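Local coordinates for protein putative rubredoxin reductase (Rhodopseudomonas palustris, PDB 3FG2) that probably passes electrons from NADH, through its bound FAD, to the ferredoxin that serves the cytochrome P450 CYP199A2, at residues Ala7-Ala12 and His37-Arg42; Tyr99-Leu104 and His269-Gly274; Leu104-Arg109 and Gly274-Phe279; Pro241-Ala246 and Ala255-Asp260. All blocks are in the same frame, centred on the assembly; numbering follows the deposited sequence.

Contact 1: Ala7-Ala12 and His37-Arg42. With FAD (flavin-adenine dinucleotide), chain B.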
# COMPACT_ATOMS: atom_id res chain seq x y z
N ALA A 7 -15.68 -5.83 7.67
CA ALA A 7 -15.74 -6.19 6.26
C ALA A 7 -14.37 -6.00 5.62
O ALA A 7 -13.97 -4.87 5.33
CB ALA A 7 -16.76 -5.32 5.55
N GLY A 8 -13.67 -7.10 5.39
CA GLY A 8 -12.34 -7.03 4.81
C GLY A 8 -11.37 -7.53 5.86
O GLY A 8 -11.31 -6.98 6.96
N ALA A 9 -10.61 -8.58 5.54
CA ALA A 9 -9.67 -9.16 6.48
C ALA A 9 -8.21 -9.07 6.04
O ALA A 9 -7.48 -10.06 6.05
CB ALA A 9 -10.03 -10.62 6.75
N GLY A 10 -7.81 -7.86 5.64
CA GLY A 10 -6.43 -7.63 5.24
C GLY A 10 -5.75 -7.00 6.44
O GLY A 10 -6.16 -7.26 7.58
N HIS A 11 -4.73 -6.18 6.23
CA HIS A 11 -4.05 -5.56 7.37
C HIS A 11 -4.98 -4.85 8.34
O HIS A 11 -5.02 -5.20 9.52
CB HIS A 11 -2.96 -4.60 6.89
CG HIS A 11 -1.71 -5.28 6.45
ND1 HIS A 11 -1.53 -5.77 5.18
CD2 HIS A 11 -0.58 -5.62 7.14
CE1 HIS A 11 -0.36 -6.38 5.09
NE2 HIS A 11 0.23 -6.30 6.27
N ALA A 12 -5.73 -3.86 7.87
CA ALA A 12 -6.65 -3.12 8.74
C ALA A 12 -7.75 -3.98 9.38
O ALA A 12 -8.03 -3.86 10.58
CB ALA A 12 -7.28 -1.97 7.96
N HIS A 37 -7.85 -17.47 1.78
CA HIS A 37 -6.62 -17.52 2.56
C HIS A 37 -6.85 -16.95 3.93
O HIS A 37 -7.72 -16.10 4.13
CB HIS A 37 -5.51 -16.70 1.89
CG HIS A 37 -5.18 -17.15 0.50
ND1 HIS A 37 -5.67 -16.51 -0.61
CD2 HIS A 37 -4.41 -18.17 0.05
CE1 HIS A 37 -5.22 -17.12 -1.70
NE2 HIS A 37 -4.45 -18.13 -1.32
N LEU A 38 -6.08 -17.44 4.90
CA LEU A 38 -6.19 -16.91 6.24
C LEU A 38 -5.66 -15.50 6.06
O LEU A 38 -4.83 -15.26 5.17
CB LEU A 38 -5.28 -17.69 7.20
CG LEU A 38 -5.47 -19.21 7.27
CD1 LEU A 38 -4.35 -19.82 8.09
CD2 LEU A 38 -6.83 -19.54 7.88
N PRO A 39 -6.12 -14.54 6.87
CA PRO A 39 -5.63 -13.16 6.74
C PRO A 39 -4.11 -13.18 6.53
O PRO A 39 -3.40 -13.84 7.29
CB PRO A 39 -6.05 -12.53 8.05
CG PRO A 39 -7.37 -13.19 8.31
CD PRO A 39 -7.08 -14.64 7.99
N TYR A 40 -3.62 -12.46 5.53
CA TYR A 40 -2.19 -12.48 5.24
C TYR A 40 -1.53 -11.12 5.00
O TYR A 40 -2.20 -10.10 4.81
CB TYR A 40 -1.93 -13.39 4.04
CG TYR A 40 -2.57 -12.92 2.75
CD1 TYR A 40 -1.85 -12.13 1.85
CD2 TYR A 40 -3.88 -13.26 2.42
CE1 TYR A 40 -2.41 -11.70 0.66
CE2 TYR A 40 -4.46 -12.83 1.22
CZ TYR A 40 -3.71 -12.05 0.35
OH TYR A 40 -4.25 -11.63 -0.85
N GLN A 41 -0.20 -11.14 4.99
CA GLN A 41 0.61 -9.94 4.79
C GLN A 41 0.78 -9.61 3.30
O GLN A 41 0.99 -10.50 2.48
CB GLN A 41 2.00 -10.15 5.39
CG GLN A 41 2.03 -10.62 6.85
CD GLN A 41 3.38 -11.20 7.25
OE1 GLN A 41 4.40 -10.50 7.22
NE2 GLN A 41 3.40 -12.48 7.61
N ARG A 42 0.71 -8.33 2.98
CA ARG A 42 0.86 -7.86 1.60
C ARG A 42 2.29 -7.54 1.18
O ARG A 42 2.74 -7.94 0.11
CB ARG A 42 -0.01 -6.62 1.37
CG ARG A 42 -1.38 -6.91 0.79
CD ARG A 42 -2.23 -7.71 1.75
NE ARG A 42 -3.50 -8.11 1.16
CZ ARG A 42 -4.41 -8.84 1.79
NH1 ARG A 42 -4.18 -9.25 3.03
NH2 ARG A 42 -5.55 -9.18 1.19
PA FAD B . -5.94 -4.83 2.25
O1A FAD B . -5.93 -4.71 0.77
O2A FAD B . -4.92 -5.42 2.91
O5B FAD B . -7.11 -5.82 2.43
C5B FAD B . -8.46 -5.61 1.92
C4B FAD B . -9.14 -6.99 2.08
O4B FAD B . -10.60 -6.75 2.02
C3B FAD B . -8.84 -8.01 0.97
O3B FAD B . -8.51 -9.30 1.39
C2B FAD B . -10.06 -7.88 0.09
O2B FAD B . -10.25 -8.97 -0.76
C1B FAD B . -11.14 -7.78 1.12
N9A FAD B . -12.42 -7.21 0.70
C8A FAD B . -12.62 -6.19 -0.20
N7A FAD B . -13.91 -5.91 -0.38
C5A FAD B . -14.58 -6.77 0.44
C6A FAD B . -16.03 -6.97 0.69
N6A FAD B . -16.98 -6.27 0.11
N1A FAD B . -16.33 -7.96 1.60
C2A FAD B . -15.36 -8.71 2.22
N3A FAD B . -14.03 -8.60 2.05
C4A FAD B . -13.68 -7.62 1.14
N1 FAD B . 2.79 -0.97 2.52
C2 FAD B . 3.87 -0.66 3.24
O2 FAD B . 3.82 0.14 4.13
N3 FAD B . 5.14 -1.28 3.01
C4 FAD B . 5.30 -2.24 2.02
O4 FAD B . 6.39 -2.75 1.85
C4X FAD B . 4.12 -2.58 1.23
N5 FAD B . 4.22 -3.51 0.25
C5X FAD B . 3.09 -3.82 -0.48
C6 FAD B . 3.20 -4.81 -1.49
C7 FAD B . 2.12 -5.19 -2.26
C7M FAD B . 2.30 -6.26 -3.33
C8 FAD B . 0.82 -4.57 -2.05
C8M FAD B . -0.41 -4.94 -2.85
C9 FAD B . 0.69 -3.58 -1.05
C9A FAD B . 1.80 -3.20 -0.26
N10 FAD B . 1.74 -2.20 0.79
C10 FAD B . 2.85 -1.89 1.53
C1' FAD B . 0.43 -1.56 1.04
C2' FAD B . -0.37 -2.34 2.13
O2' FAD B . -0.47 -3.69 1.72
C3' FAD B . -1.73 -1.69 2.27
O3' FAD B . -1.58 -0.35 2.71
C4' FAD B . -2.57 -2.46 3.28
O4' FAD B . -2.73 -3.84 2.86
C5' FAD B . -3.92 -1.80 3.38
O5' FAD B . -4.77 -2.65 4.40
P FAD B . -6.25 -2.79 4.19
O1P FAD B . -6.67 -3.66 5.41
O2P FAD B . -6.93 -1.58 4.07
O3P FAD B . -6.52 -3.53 2.95
O HOH W 1 -5.69 -11.26 3.97
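Ala9 and His11 carry most of the contact from the 7-12 side, meeting Pro39 and the backbone of Gln41-Arg42. The apolar part is small: Ala9 CB lies 4.0 Å from Pro39 CG. At the other end, the His11 ring turns its edge to the backbone, with CE1 3.1 Å from Arg42 N, which sits in the plane of the imidazole. Phe61 packs edge-to-face with the same ring.

The polar link runs through one water. It accepts from Arg42 NH1 at 2.7 Å and from Tyr40 N at 2.9 Å, and donates to Ala9 O at 3.0 Å.

Arg42 is sandwiched. CZ of the Tyr40 ring lies over the centre of one guanidinium face, while FAD O2A stands 3.5 Å above the opposite face, nearer the rim. A bend at chi2 (65°) sets CD close to the pyrophosphate, and a salt bridge from NH2 to Glu35 OE1 helps fix the turn of the group. Its positive charge would probably ease the negative charge of the phosphates.

Two hydrogen bonds hold FAD at the helix start: Ala12 N donates to O1P at 2.6 Å, and His11 ND1 shares one with O4' at 3.2 Å. A CB on Gly8 or Gly10 would collide with the cofactor. This tight turn at the start of helix 11-22 fits the GxGxxG dinucleotide-binding motif of a Rossmann-type FAD fold.

Contact 2: Tyr99-Leu104 and His269-Gly274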
# COMPACT_ATOMS: atom_id res chain seq x y z
N TYR A 99 -25.60 -5.96 13.11
CA TYR A 99 -24.37 -5.46 13.70
C TYR A 99 -24.64 -4.29 14.63
O TYR A 99 -25.63 -3.56 14.47
CB TYR A 99 -23.39 -5.03 12.59
CG TYR A 99 -23.87 -3.89 11.71
CD1 TYR A 99 -23.91 -2.58 12.18
CD2 TYR A 99 -24.31 -4.13 10.41
CE1 TYR A 99 -24.38 -1.54 11.39
CE2 TYR A 99 -24.78 -3.10 9.61
CZ TYR A 99 -24.81 -1.81 10.11
OH TYR A 99 -25.30 -0.79 9.33
N GLY A 100 -23.78 -4.14 15.63
CA GLY A 100 -23.89 -3.03 16.56
C GLY A 100 -23.12 -1.91 15.89
O GLY A 100 -23.61 -0.78 15.75
N HIS A 101 -21.91 -2.24 15.46
CA HIS A 101 -21.05 -1.29 14.76
C HIS A 101 -20.39 -2.03 13.59
O HIS A 101 -19.93 -3.17 13.73
CB HIS A 101 -19.98 -0.71 15.69
CG HIS A 101 -19.39 0.57 15.20
ND1 HIS A 101 -18.46 0.62 14.19
CD2 HIS A 101 -19.66 1.86 15.53
CE1 HIS A 101 -18.17 1.88 13.91
NE2 HIS A 101 -18.89 2.65 14.71
N LEU A 102 -20.37 -1.37 12.44
CA LEU A 102 -19.78 -1.93 11.22
C LEU A 102 -18.46 -1.25 10.86
O LEU A 102 -18.38 -0.02 10.77
CB LEU A 102 -20.77 -1.77 10.05
CG LEU A 102 -20.27 -2.16 8.65
CD1 LEU A 102 -19.82 -3.61 8.65
CD2 LEU A 102 -21.38 -1.93 7.63
N VAL A 103 -17.42 -2.06 10.66
CA VAL A 103 -16.11 -1.55 10.30
C VAL A 103 -15.77 -1.93 8.86
O VAL A 103 -15.68 -3.11 8.52
CB VAL A 103 -15.01 -2.10 11.24
CG1 VAL A 103 -13.63 -1.74 10.72
CG2 VAL A 103 -15.19 -1.55 12.64
N LEU A 104 -15.60 -0.92 8.01
CA LEU A 104 -15.26 -1.14 6.60
C LEU A 104 -13.76 -1.08 6.41
O LEU A 104 -13.13 -0.05 6.67
CB LEU A 104 -15.93 -0.10 5.71
CG LEU A 104 -17.46 -0.12 5.76
CD1 LEU A 104 -18.04 0.96 4.85
CD2 LEU A 104 -17.95 -1.51 5.34
N HIS A 269 -22.12 3.88 13.84
CA HIS A 269 -22.37 2.44 13.74
C HIS A 269 -21.56 1.94 12.55
O HIS A 269 -21.46 0.74 12.32
CB HIS A 269 -23.84 2.09 13.45
CG HIS A 269 -24.81 2.62 14.46
ND1 HIS A 269 -26.18 2.53 14.28
CD2 HIS A 269 -24.63 3.28 15.63
CE1 HIS A 269 -26.79 3.11 15.30
NE2 HIS A 269 -25.87 3.58 16.13
N ILE A 270 -20.98 2.87 11.78
CA ILE A 270 -20.17 2.49 10.63
C ILE A 270 -18.88 3.29 10.48
O ILE A 270 -18.89 4.51 10.26
CB ILE A 270 -20.97 2.62 9.31
CG1 ILE A 270 -22.20 1.71 9.35
CG2 ILE A 270 -20.09 2.23 8.12
CD1 ILE A 270 -22.98 1.64 8.05
N SER A 271 -17.75 2.59 10.59
CA SER A 271 -16.43 3.20 10.44
C SER A 271 -15.73 2.66 9.21
O SER A 271 -16.07 1.59 8.70
CB SER A 271 -15.56 2.91 11.67
OG SER A 271 -16.03 3.59 12.81
N ALA A 272 -14.73 3.40 8.73
CA ALA A 272 -13.94 2.97 7.58
C ALA A 272 -12.47 3.16 7.94
O ALA A 272 -12.09 4.21 8.46
CB ALA A 272 -14.30 3.80 6.35
N ILE A 273 -11.66 2.15 7.67
CA ILE A 273 -10.23 2.21 7.99
C ILE A 273 -9.37 1.59 6.88
O ILE A 273 -9.83 0.74 6.11
CB ILE A 273 -9.92 1.44 9.29
CG1 ILE A 273 -10.37 -0.01 9.15
CG2 ILE A 273 -10.59 2.11 10.48
CD1 ILE A 273 -9.99 -0.88 10.32
N GLY A 274 -8.11 2.02 6.82
CA GLY A 274 -7.19 1.49 5.84
C GLY A 274 -7.19 2.16 4.48
O GLY A 274 -7.56 3.31 4.33
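Leu102 and Leu104 pair with Ile270 and Ala272 as neighbouring parallel strands of the five-stranded sheet in the Rossmann-type FAD-binding fold, strand 270-272 being one of its two edges within the chain. The two short strands run 18° apart. Their amides and carbonyls alternate in the usual parallel ladder: Ser271 N donates to Leu102 O at 2.7 Å, Leu104 N to Ser271 O at 2.6 Å, and Ile273 N to Leu104 O at 2.8 Å. A fourth bond, from Leu102 N to His269 O, is modelled so short that its length is doubtful.

On the face of the sheet that bears Leu102, Ile270, Leu104 and Ala272, the side chains form an apolar layer. Leu102 and Ile270 lie side by side, pointing the same way, with CB of the first 3.8 Å from CG1 of the second. Leu104 CD1 reaches Ile270 CG2 at 4.1 Å, and the Tyr99 ring lays one face over Leu102 CB. Ile82, Met79 and Ile257 cover this layer further out.

The other face carries Val103, whose CG1 touches Ile273 CD1 at 3.8 Å, and Ser271. Beside them His101 extends, CG anti to the backbone N (chi1 -160°), and the centre of its ring lies over His269 C, with Ile270 N toward the rim. Arg306 hydrogen-bonds Ser271 OG from outside. That hydroxyl oxygen also meets the edge of the imidazole, His101 CE1 standing 3.0 Å from Ser271 OG.

Contact 3: Leu104-Arg109 and Gly274-Phe279. With FAD (flavin-adenine dinucleotide), chain B.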
# COMPACT_ATOMS: atom_id res chain seq x y z
N LEU A 104 -15.60 -0.92 8.01
CA LEU A 104 -15.26 -1.14 6.60
C LEU A 104 -13.76 -1.08 6.41
O LEU A 104 -13.13 -0.05 6.67
CB LEU A 104 -15.93 -0.10 5.71
CG LEU A 104 -17.46 -0.12 5.76
CD1 LEU A 104 -18.04 0.96 4.85
CD2 LEU A 104 -17.95 -1.51 5.34
N ALA A 105 -13.18 -2.20 5.99
CA ALA A 105 -11.75 -2.32 5.76
C ALA A 105 -11.59 -3.12 4.47
O ALA A 105 -10.89 -4.13 4.43
CB ALA A 105 -11.09 -3.04 6.92
N THR A 106 -12.27 -2.64 3.43
CA THR A 106 -12.30 -3.27 2.12
C THR A 106 -11.09 -2.99 1.25
O THR A 106 -10.98 -3.54 0.15
CB THR A 106 -13.56 -2.81 1.35
OG1 THR A 106 -13.61 -1.38 1.34
CG2 THR A 106 -14.81 -3.34 2.03
N GLY A 107 -10.19 -2.14 1.73
CA GLY A 107 -9.00 -1.82 0.96
C GLY A 107 -9.29 -1.26 -0.41
O GLY A 107 -10.30 -0.58 -0.62
N ALA A 108 -8.40 -1.55 -1.36
CA ALA A 108 -8.53 -1.09 -2.73
C ALA A 108 -8.15 -2.20 -3.71
O ALA A 108 -7.39 -3.11 -3.37
CB ALA A 108 -7.64 0.12 -2.95
N ARG A 109 -8.69 -2.12 -4.93
CA ARG A 109 -8.44 -3.13 -5.96
C ARG A 109 -7.61 -2.60 -7.13
O ARG A 109 -7.41 -1.40 -7.27
CB ARG A 109 -9.77 -3.66 -6.50
CG ARG A 109 -10.68 -2.59 -7.15
CD ARG A 109 -11.97 -3.23 -7.67
NE ARG A 109 -12.89 -2.25 -8.26
CZ ARG A 109 -13.57 -1.34 -7.58
NH1 ARG A 109 -13.45 -1.27 -6.26
NH2 ARG A 109 -14.38 -0.50 -8.21
N GLY A 274 -8.11 2.02 6.82
CA GLY A 274 -7.19 1.49 5.84
C GLY A 274 -7.19 2.16 4.48
O GLY A 274 -7.56 3.31 4.33
N ASP A 275 -6.75 1.41 3.48
CA ASP A 275 -6.68 1.93 2.12
C ASP A 275 -8.01 2.48 1.60
O ASP A 275 -8.02 3.39 0.78
CB ASP A 275 -6.19 0.83 1.18
CG ASP A 275 -4.69 0.61 1.27
OD1 ASP A 275 -4.05 1.15 2.20
OD2 ASP A 275 -4.15 -0.11 0.40
N CYS A 276 -9.13 1.94 2.09
CA CYS A 276 -10.44 2.38 1.61
C CYS A 276 -10.94 3.68 2.21
O CYS A 276 -11.91 4.26 1.71
CB CYS A 276 -11.49 1.28 1.86
SG CYS A 276 -12.15 1.20 3.56
N ALA A 277 -10.29 4.14 3.27
CA ALA A 277 -10.73 5.35 3.96
C ALA A 277 -10.11 6.69 3.56
O ALA A 277 -8.88 6.83 3.46
CB ALA A 277 -10.58 5.14 5.47
N LEU A 278 -10.98 7.69 3.36
CA LEU A 278 -10.59 9.05 3.01
C LEU A 278 -10.93 9.85 4.28
O LEU A 278 -12.01 10.43 4.41
CB LEU A 278 -11.43 9.56 1.84
CG LEU A 278 -10.89 10.71 0.99
CD1 LEU A 278 -11.99 11.21 0.06
CD2 LEU A 278 -10.38 11.85 1.87
N PHE A 279 -9.98 9.87 5.22
CA PHE A 279 -10.17 10.52 6.50
C PHE A 279 -9.75 11.97 6.64
O PHE A 279 -8.96 12.50 5.86
CB PHE A 279 -9.44 9.71 7.57
CG PHE A 279 -7.95 9.74 7.43
CD1 PHE A 279 -7.19 10.58 8.24
CD2 PHE A 279 -7.31 8.95 6.48
CE1 PHE A 279 -5.79 10.63 8.10
CE2 PHE A 279 -5.93 8.99 6.33
CZ PHE A 279 -5.16 9.83 7.14
PA FAD B . -5.94 -4.83 2.25
O1A FAD B . -5.93 -4.71 0.77
O2A FAD B . -4.92 -5.42 2.91
O5B FAD B . -7.11 -5.82 2.43
C5B FAD B . -8.46 -5.61 1.92
C4B FAD B . -9.14 -6.99 2.08
O4B FAD B . -10.60 -6.75 2.02
C3B FAD B . -8.84 -8.01 0.97
O3B FAD B . -8.51 -9.30 1.39
C2B FAD B . -10.06 -7.88 0.09
O2B FAD B . -10.25 -8.97 -0.76
C1B FAD B . -11.14 -7.78 1.12
N9A FAD B . -12.42 -7.21 0.70
C8A FAD B . -12.62 -6.19 -0.20
N7A FAD B . -13.91 -5.91 -0.38
C5A FAD B . -14.58 -6.77 0.44
C6A FAD B . -16.03 -6.97 0.69
N6A FAD B . -16.98 -6.27 0.11
N1A FAD B . -16.33 -7.96 1.60
C2A FAD B . -15.36 -8.71 2.22
N3A FAD B . -14.03 -8.60 2.05
C4A FAD B . -13.68 -7.62 1.14
N1 FAD B . 2.79 -0.97 2.52
C2 FAD B . 3.87 -0.66 3.24
O2 FAD B . 3.82 0.14 4.13
N3 FAD B . 5.14 -1.28 3.01
C4 FAD B . 5.30 -2.24 2.02
O4 FAD B . 6.39 -2.75 1.85
C4X FAD B . 4.12 -2.58 1.23
N5 FAD B . 4.22 -3.51 0.25
C5X FAD B . 3.09 -3.82 -0.48
C6 FAD B . 3.20 -4.81 -1.49
C7 FAD B . 2.12 -5.19 -2.26
C7M FAD B . 2.30 -6.26 -3.33
C8 FAD B . 0.82 -4.57 -2.05
C8M FAD B . -0.41 -4.94 -2.85
C9 FAD B . 0.69 -3.58 -1.05
C9A FAD B . 1.80 -3.20 -0.26
N10 FAD B . 1.74 -2.20 0.79
C10 FAD B . 2.85 -1.89 1.53
C1' FAD B . 0.43 -1.56 1.04
C2' FAD B . -0.37 -2.34 2.13
O2' FAD B . -0.47 -3.69 1.72
C3' FAD B . -1.73 -1.69 2.27
O3' FAD B . -1.58 -0.35 2.71
C4' FAD B . -2.57 -2.46 3.28
O4' FAD B . -2.73 -3.84 2.86
C5' FAD B . -3.92 -1.80 3.38
O5' FAD B . -4.77 -2.65 4.40
P FAD B . -6.25 -2.79 4.19
O1P FAD B . -6.67 -3.66 5.41
O2P FAD B . -6.93 -1.58 4.07
O3P FAD B . -6.52 -3.53 2.95
O HOH W 2 -9.28 -0.74 3.76
O HOH W 3 -5.74 -2.43 -0.70
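Under the FAD pyrophosphate, Gly107 and Asp275 come together where two signature stretches of this flavoprotein family meet: Ala105-Thr106-Gly107, which matches the ATG motif, and Gly274-Asp275, which matches the GD motif. Gly107 CA lies 3.9 Å from Asp275 CB. Cys276 packs on the same turn: its CB is 3.3 Å from Gly107 O and 3.4 Å from Thr106 OG1. With chi1 at 80°, the sulphur sits between the backbone N and the carbonyl carbon, and it comes 3.5 Å from Leu104 O.

The two turns are tied mainly through the cofactor and water. One water accepts from Gly107 N at 2.6 Å and from Cys276 N, and donates to FAD O2P at 2.5 Å. The same phosphate oxygen takes a bond from Asp275 N at 3.1 Å. Further along, Asp275 OD1 accepts a hydrogen bond from the ribityl O3' hydroxyl of FAD at 2.9 Å. A second water, held by Ala108 N, lies between OD2 and FAD O1A. An alanine at Asp275 would probably leave the O3' hydroxyl without its acceptor and this second water without its carboxylate partner, so that the ribityl chain would be less firmly placed. A side chain on Gly107 or Gly274 would run into the phosphates.

Around the pair, Gln299 of helix 293-306 hydrogen-bonds Gly274 N, while Ile257 of strand 257-259 packs on Cys276. The two segments then part, one into strand 108-110 beside strand 239-241, the other into strand 277-281.

Contact 4: Pro241-Ala246 and Ala255-Asp260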
# COMPACT_ATOMS: atom_id res chain seq x y z
N PRO A 241 -9.98 2.57 -4.70
CA PRO A 241 -10.48 2.25 -3.36
C PRO A 241 -11.85 1.58 -3.49
O PRO A 241 -12.68 2.02 -4.27
CB PRO A 241 -10.57 3.62 -2.68
CG PRO A 241 -9.48 4.41 -3.35
CD PRO A 241 -9.64 4.00 -4.81
N ASN A 242 -12.08 0.51 -2.74
CA ASN A 242 -13.36 -0.19 -2.81
C ASN A 242 -14.41 0.55 -1.99
O ASN A 242 -14.61 0.27 -0.81
CB ASN A 242 -13.20 -1.63 -2.30
CG ASN A 242 -12.21 -2.44 -3.14
OD1 ASN A 242 -12.36 -2.56 -4.36
ND2 ASN A 242 -11.20 -2.99 -2.48
N VAL A 243 -15.11 1.48 -2.64
CA VAL A 243 -16.13 2.28 -1.97
C VAL A 243 -17.54 2.00 -2.47
O VAL A 243 -18.52 2.38 -1.83
CB VAL A 243 -15.88 3.79 -2.19
CG1 VAL A 243 -14.45 4.15 -1.83
CG2 VAL A 243 -16.17 4.15 -3.63
N GLU A 244 -17.65 1.33 -3.62
CA GLU A 244 -18.94 1.03 -4.23
C GLU A 244 -20.08 0.67 -3.27
O GLU A 244 -21.07 1.40 -3.19
CB GLU A 244 -18.78 -0.08 -5.27
CG GLU A 244 -18.05 0.34 -6.54
CD GLU A 244 -16.63 0.84 -6.29
OE1 GLU A 244 -15.93 0.27 -5.43
OE2 GLU A 244 -16.20 1.80 -6.98
N ILE A 245 -19.95 -0.44 -2.56
CA ILE A 245 -20.98 -0.87 -1.63
C ILE A 245 -21.39 0.21 -0.63
O ILE A 245 -22.58 0.42 -0.40
CB ILE A 245 -20.53 -2.13 -0.87
CG1 ILE A 245 -20.34 -3.28 -1.87
CG2 ILE A 245 -21.56 -2.50 0.19
CD1 ILE A 245 -19.74 -4.53 -1.27
N ALA A 246 -20.42 0.90 -0.05
CA ALA A 246 -20.70 1.96 0.91
C ALA A 246 -21.47 3.11 0.25
O ALA A 246 -22.37 3.70 0.85
CB ALA A 246 -19.40 2.48 1.51
N ALA A 255 -12.58 9.58 -3.52
CA ALA A 255 -11.43 8.70 -3.72
C ALA A 255 -11.22 7.99 -2.38
O ALA A 255 -10.18 8.14 -1.74
CB ALA A 255 -10.20 9.52 -4.09
N GLY A 256 -12.23 7.24 -1.96
CA GLY A 256 -12.20 6.53 -0.70
C GLY A 256 -13.52 6.77 0.03
O GLY A 256 -14.32 7.61 -0.39
N ILE A 257 -13.75 6.02 1.11
CA ILE A 257 -14.97 6.18 1.90
C ILE A 257 -14.72 7.31 2.89
O ILE A 257 -13.82 7.22 3.73
CB ILE A 257 -15.31 4.89 2.68
CG1 ILE A 257 -15.29 3.69 1.73
CG2 ILE A 257 -16.69 5.02 3.34
CD1 ILE A 257 -15.57 2.36 2.42
N ILE A 258 -15.51 8.38 2.79
CA ILE A 258 -15.33 9.54 3.66
C ILE A 258 -15.65 9.30 5.13
O ILE A 258 -16.69 8.74 5.48
CB ILE A 258 -16.14 10.74 3.14
CG1 ILE A 258 -15.57 11.21 1.80
CG2 ILE A 258 -16.08 11.89 4.14
CD1 ILE A 258 -16.43 12.24 1.08
N VAL A 259 -14.72 9.73 5.99
CA VAL A 259 -14.85 9.59 7.44
C VAL A 259 -14.24 10.83 8.12
O VAL A 259 -13.40 11.51 7.55
CB VAL A 259 -14.12 8.31 7.94
CG1 VAL A 259 -14.76 7.07 7.33
CG2 VAL A 259 -12.65 8.36 7.58
N ASP A 260 -14.69 11.12 9.35
CA ASP A 260 -14.18 12.28 10.08
C ASP A 260 -12.90 11.97 10.86
O ASP A 260 -12.27 10.93 10.64
CB ASP A 260 -15.24 12.84 11.03
CG ASP A 260 -15.72 11.83 12.07
OD1 ASP A 260 -15.01 10.82 12.31
OD2 ASP A 260 -16.80 12.07 12.65
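Pro241, Val243 and Ala246 lean on Gly256 and Ile257, joining the exit of strand 239-241 and the start of helix 244-248 to the edge strand 257-259 of the small mixed sheet. Asn242 is the centre of an inverse gamma turn between strand and helix.

Apolar contact does the work between the segments. Ile257 sends its chain into the corner: CG1 is anti to the carbonyl carbon (chi1 -51°) and lies 3.7 Å from Val243 CG1, while CD1 goes on to Ala246 CB at 3.9 Å and to Asn242 O at 4.0 Å. CG2 of Ile257 also touches Ala246 CB. An alanine in place of Ile257 would probably open a gap between the first turn of the helix and the strand, where Ala246 CB would lose the CD1 and CG2 it packs on and Val243 CG1 would be left with mainly the glycine backbone. Before the turn, Pro241 rests its ring on the Ala255-Gly256 backbone, CB 3.9 Å from Gly256 CA.

Polar groups are served from outside the pair. Asn242 bridges to the FAD-side turn, OD1 to Arg109 and ND2 to Thr106 O, and Arg109 also forms a salt bridge with Glu244. The backbone of Ile257 bonds to Cys276 and Leu278, which fastens its strand to strand 277-281.

Val243 CG1 presses hard on the glycine, 3.3 Å from Gly256 C and 3.5 Å from Gly256 CA, closer than carbons usually pack.

How the contacts relate
Contacts 1 and 3 both touch FAD, their centres 12 Å apart: one brings the glycine turn and Arg42, the other the two turns beneath the pyrophosphate. Contact 2 is a pair of strands in the sheet next to them. It shares Leu104 and Gly274 with contact 3, and strand 4-7 joins it to contact 1 by a probable hydrogen bond of 2.8 Å from Ala7 N to Val103 O. Contact 4 stands farther off, about 7 Å from contact 1 at the nearest atoms, yet its centre is 7 Å from that of contact 3. Ile257 N probably hydrogen-bonds Cys276 O at 2.6 Å, and Leu104 CD1 of contact 2 packs on Ile257 CD1 at 3.7 Å.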